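Local structure of SusD homolog (Bacteroides thetaiotaomicron, 4MRU) at residues Ala148-Gln152 with Lys153-Met157; His475-Asn478 with Ala479-Leu483. The protein probably binds mucin O-glycans at the cell surface as a SusD-like outer-membrane lipoprotein built around a TPR-like helical scaffold. All coordinates share one frame; numbering follows the deposited sequence.

Both contacts are local, each within one continuous run of residues, and they lie beside each other, their centres about 12 Å apart. Interaction 1 is the start of helix 152-173, where a serine caps the first turn and buried side chains line the helix start; interaction 2 is the middle of helix 473-486, with one apolar flank and one flank of asparagines bridged by water. Each is part buried, interaction 1 having the larger share of buried residues. They meet directly: the Tyr-149 ring atom CD2 lies 3.3 Å from Ala-479 CB, and Ser-151 CB packs on Val-482 CG1, so the loop before one helix runs along the other.

Interaction 1: residues Ala148-Gln152 with Lys153-Met157; sequences AYDSQ and KDVYM
Ser-151 caps helix 152-173 by reaching its hydroxyl forward to the first turn, where OG accepts from the backbone N of Asp-154 at 3.1 Å and an N-H...O angle of 157°. With chi1 at 74°, OG sits between the serine's own backbone N and carbonyl carbon, the position that lets it reach this amide. Asp-154 lies against the same hydroxyl, its CB 3.3 Å from Ser-151 OG, and its OD2 accepts a hydrogen bond from a water that in turn accepts from Ser-151 N. This is an N-cap, and the helix behind it proceeds by ordinary bonds from Val-155 N to Ser-151 O and from Tyr-156 N to Gln-152 O. A valine in place of Ser-151 would probably leave the Asp-154 amide without its side-chain acceptor and the first turn less firmly fixed. Glu-486 of helix 473-486 adds a carboxylate at this helix start, accepting from the backbone N of both Gln-152 and Lys-153. One residue before the cap, Asp-150 CB touches Val-155 CG2 at 3.6 Å, while Asp-150 OD2 is held by Ser-131 and by a second water. Gln-152 and Tyr-156, one turn apart, run side by side in the same direction. CG of the glutamine, set anti to the backbone N, comes to 3.9 Å from Tyr-156 CD1; the side-chain amide is turned 81° from the ring, and the backbone O of Gln-152 lies at the ring's edge, in its plane. Their polar ends part company, Gln-152 OE1 accepting from Trp-502 N and Tyr-156 OH bonding to Asp-123 of helix 104-125.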
# COMPACT_ATOMS: atom_id res chain seq x y z
N ALA A 148 7.83 22.90 8.97
CA ALA A 148 8.60 22.03 9.83
C ALA A 148 8.06 20.63 9.76
O ALA A 148 6.84 20.43 9.62
CB ALA A 148 8.56 22.52 11.28
N TYR A 149 8.95 19.66 9.94
CA TYR A 149 8.57 18.25 9.88
C TYR A 149 8.32 17.65 11.26
O TYR A 149 8.98 18.00 12.19
CB TYR A 149 9.69 17.42 9.27
CG TYR A 149 10.00 17.60 7.81
CD1 TYR A 149 10.22 18.84 7.25
CD2 TYR A 149 10.17 16.47 6.98
CE1 TYR A 149 10.53 18.98 5.92
CE2 TYR A 149 10.52 16.61 5.67
CZ TYR A 149 10.68 17.87 5.14
OH TYR A 149 11.05 18.04 3.82
N ASP A 150 7.33 16.77 11.38
CA ASP A 150 7.15 15.98 12.58
C ASP A 150 7.91 14.66 12.46
O ASP A 150 7.99 14.07 11.39
CB ASP A 150 5.71 15.61 12.83
CG ASP A 150 4.77 16.83 13.07
OD1 ASP A 150 5.24 17.95 13.31
OD2 ASP A 150 3.53 16.59 13.00
N SER A 151 8.35 14.14 13.59
CA SER A 151 8.85 12.77 13.62
C SER A 151 7.76 11.79 13.20
O SER A 151 6.57 12.05 13.38
CB SER A 151 9.40 12.42 15.00
OG SER A 151 8.38 12.21 15.96
N GLN A 152 8.16 10.65 12.61
CA GLN A 152 7.15 9.67 12.24
C GLN A 152 6.35 9.24 13.47
O GLN A 152 5.12 9.08 13.40
CB GLN A 152 7.74 8.46 11.57
CG GLN A 152 6.73 7.42 11.15
CD GLN A 152 7.35 6.26 10.38
OE1 GLN A 152 7.99 5.40 10.97
NE2 GLN A 152 7.14 6.22 9.07
N LYS A 153 7.01 9.10 14.61
CA LYS A 153 6.28 8.73 15.83
C LYS A 153 5.21 9.76 16.15
O LYS A 153 4.06 9.40 16.50
CB LYS A 153 7.24 8.57 17.02
CG LYS A 153 6.51 8.18 18.30
CD LYS A 153 7.33 8.27 19.55
CE LYS A 153 8.00 6.97 19.98
NZ LYS A 153 8.16 6.96 21.47
N ASP A 154 5.57 11.02 16.07
CA ASP A 154 4.61 12.10 16.36
C ASP A 154 3.53 12.20 15.30
O ASP A 154 2.37 12.53 15.62
CB ASP A 154 5.32 13.45 16.51
CG ASP A 154 6.09 13.57 17.84
OD1 ASP A 154 5.87 12.79 18.78
OD2 ASP A 154 6.89 14.47 17.94
N VAL A 155 3.86 11.88 14.06
CA VAL A 155 2.79 11.81 13.07
C VAL A 155 1.76 10.73 13.43
O VAL A 155 0.56 11.01 13.41
CB VAL A 155 3.32 11.58 11.66
CG1 VAL A 155 2.16 11.46 10.70
CG2 VAL A 155 4.19 12.75 11.23
N TYR A 156 2.22 9.50 13.70
CA TYR A 156 1.30 8.40 14.03
C TYR A 156 0.48 8.73 15.28
O TYR A 156 -0.74 8.55 15.29
CB TYR A 156 2.08 7.09 14.21
CG TYR A 156 2.10 6.24 12.98
CD1 TYR A 156 2.98 6.49 11.93
CD2 TYR A 156 1.21 5.17 12.84
CE1 TYR A 156 2.97 5.67 10.79
CE2 TYR A 156 1.18 4.40 11.69
CZ TYR A 156 2.05 4.65 10.67
OH TYR A 156 2.04 3.83 9.55
N MSE A 157 1.10 9.28 16.31
CA MSE A 157 0.34 9.52 17.55
C MSE A 157 -0.72 10.60 17.31
O MSE A 157 -1.85 10.51 17.84
CB MSE A 157 1.28 9.87 18.68
CG MSE A 157 2.15 8.67 19.11
SE MSE A 157 1.47 6.84 18.72
CE MSE A 157 3.19 6.39 17.88
O HOH W 1 2.29 15.40 14.92
O HOH W 2 8.17 15.69 16.09

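Interaction 2: residues His475-Asn478 with Ala479-Leu483; sequences HLNN and AINVL
His-475 to Leu-483 form regular alpha-helix, with four i to i+4 bonds joining the two halves: Ala-479 N to His-475 O, Ile-480 N to Leu-476 O, Asn-481 N to Asn-477 O and Val-482 N to Asn-478 O, the third being the longest at 3.2 Å. The side chains divide the helix into unlike flanks. On the apolar one, Leu-476 and Ile-480 cross obliquely a turn apart, and the meeting point is the delta methyl CD1 of Ile-480 against Leu-476 CG at 4.0 Å. Ile-480 holds CG1 anti to its carbonyl carbon (chi1 -68°), which directs that arm back along the preceding turn and brings CG1 to 3.5 Å from Leu-476 O. Ala-479, with its single methyl, stays close to the backbone, CB lying 3.3 Å from Leu-476 O.

The other flank carries three exposed asparagines. Asn-477 and Asn-481 also cross, their amide planes 74° apart and their ND2 atoms 4.0 Å from each other. A water lies within donating reach of OD1 of both residues, 2.8 Å from Asn-477 OD1, but competing acceptors mean that it need not serve both at once. A second water links Asn-478 to Asn-481, donating to Asn-478 OD1 at 2.7 Å and accepting from Asn-481 ND2. Asn-481 can thus take part in both bridges, through OD1 and through ND2.

Within the SusD-like fold the apolar flank faces helix 466-471 and the loops carrying Tyr-149 and Tyr-464. Leu-476 packs on Tyr-464, Glu-468 and Tyr-469, the last two from helix 466-471, and Ile-480 also meets Tyr-469; Leu-476 touches Tyr-149 as well, in the loop that leads into helix 152-173.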
# COMPACT_ATOMS: atom_id res chain seq x y z
N HIS A 475 14.13 23.59 7.74
CA HIS A 475 13.24 22.51 8.16
C HIS A 475 13.72 21.13 7.65
O HIS A 475 13.71 20.14 8.40
CB HIS A 475 11.84 22.80 7.68
CG HIS A 475 11.20 23.98 8.34
ND1 HIS A 475 11.23 24.18 9.70
CD2 HIS A 475 10.48 25.01 7.82
CE1 HIS A 475 10.55 25.28 10.00
NE2 HIS A 475 10.09 25.80 8.88
N LEU A 476 14.17 21.07 6.42
CA LEU A 476 14.64 19.80 5.90
C LEU A 476 15.86 19.28 6.71
O LEU A 476 15.91 18.11 7.08
CB LEU A 476 14.97 19.92 4.42
CG LEU A 476 15.66 18.65 3.91
CD1 LEU A 476 14.64 17.52 3.84
CD2 LEU A 476 16.32 18.90 2.58
N ASN A 477 16.81 20.16 7.00
CA ASN A 477 17.97 19.78 7.78
C ASN A 477 17.61 19.16 9.16
O ASN A 477 18.17 18.13 9.57
CB ASN A 477 18.92 20.98 7.97
CG ASN A 477 20.13 20.61 8.77
OD1 ASN A 477 20.98 19.87 8.29
ND2 ASN A 477 20.17 21.05 10.02
N ASN A 478 16.67 19.80 9.86
CA ASN A 478 16.14 19.26 11.12
C ASN A 478 15.42 17.93 10.89
O ASN A 478 15.58 17.01 11.67
CB ASN A 478 15.21 20.28 11.82
CG ASN A 478 15.98 21.47 12.37
OD1 ASN A 478 17.15 21.33 12.75
ND2 ASN A 478 15.35 22.65 12.39
N ALA A 479 14.67 17.83 9.79
CA ALA A 479 13.98 16.58 9.47
C ALA A 479 14.97 15.41 9.34
O ALA A 479 14.71 14.30 9.81
CB ALA A 479 13.19 16.71 8.20
N ILE A 480 16.09 15.66 8.67
CA ILE A 480 17.04 14.57 8.41
C ILE A 480 17.67 14.15 9.73
O ILE A 480 17.85 12.98 9.96
CB ILE A 480 18.10 14.98 7.42
CG1 ILE A 480 17.42 15.16 6.05
CG2 ILE A 480 19.16 13.92 7.36
CD1 ILE A 480 18.30 15.79 5.01
N ASN A 481 17.93 15.11 10.61
CA ASN A 481 18.39 14.79 11.96
C ASN A 481 17.42 13.96 12.77
O ASN A 481 17.86 13.01 13.42
CB ASN A 481 18.79 16.08 12.71
CG ASN A 481 20.11 16.65 12.19
OD1 ASN A 481 20.86 15.97 11.49
ND2 ASN A 481 20.36 17.91 12.47
N VAL A 482 16.12 14.25 12.65
CA VAL A 482 15.06 13.48 13.26
C VAL A 482 14.96 12.08 12.66
O VAL A 482 14.88 11.11 13.40
CB VAL A 482 13.68 14.21 13.17
CG1 VAL A 482 12.55 13.32 13.64
CG2 VAL A 482 13.73 15.48 14.01
N LEU A 483 15.05 11.97 11.33
CA LEU A 483 15.09 10.66 10.67
C LEU A 483 16.22 9.80 11.20
O LEU A 483 16.02 8.62 11.54
CB LEU A 483 15.25 10.87 9.16
CG LEU A 483 15.46 9.66 8.28
CD1 LEU A 483 14.17 8.88 8.12
CD2 LEU A 483 15.94 10.11 6.90
O HOH W 3 21.20 17.12 8.49
O HOH W 4 18.72 19.44 13.89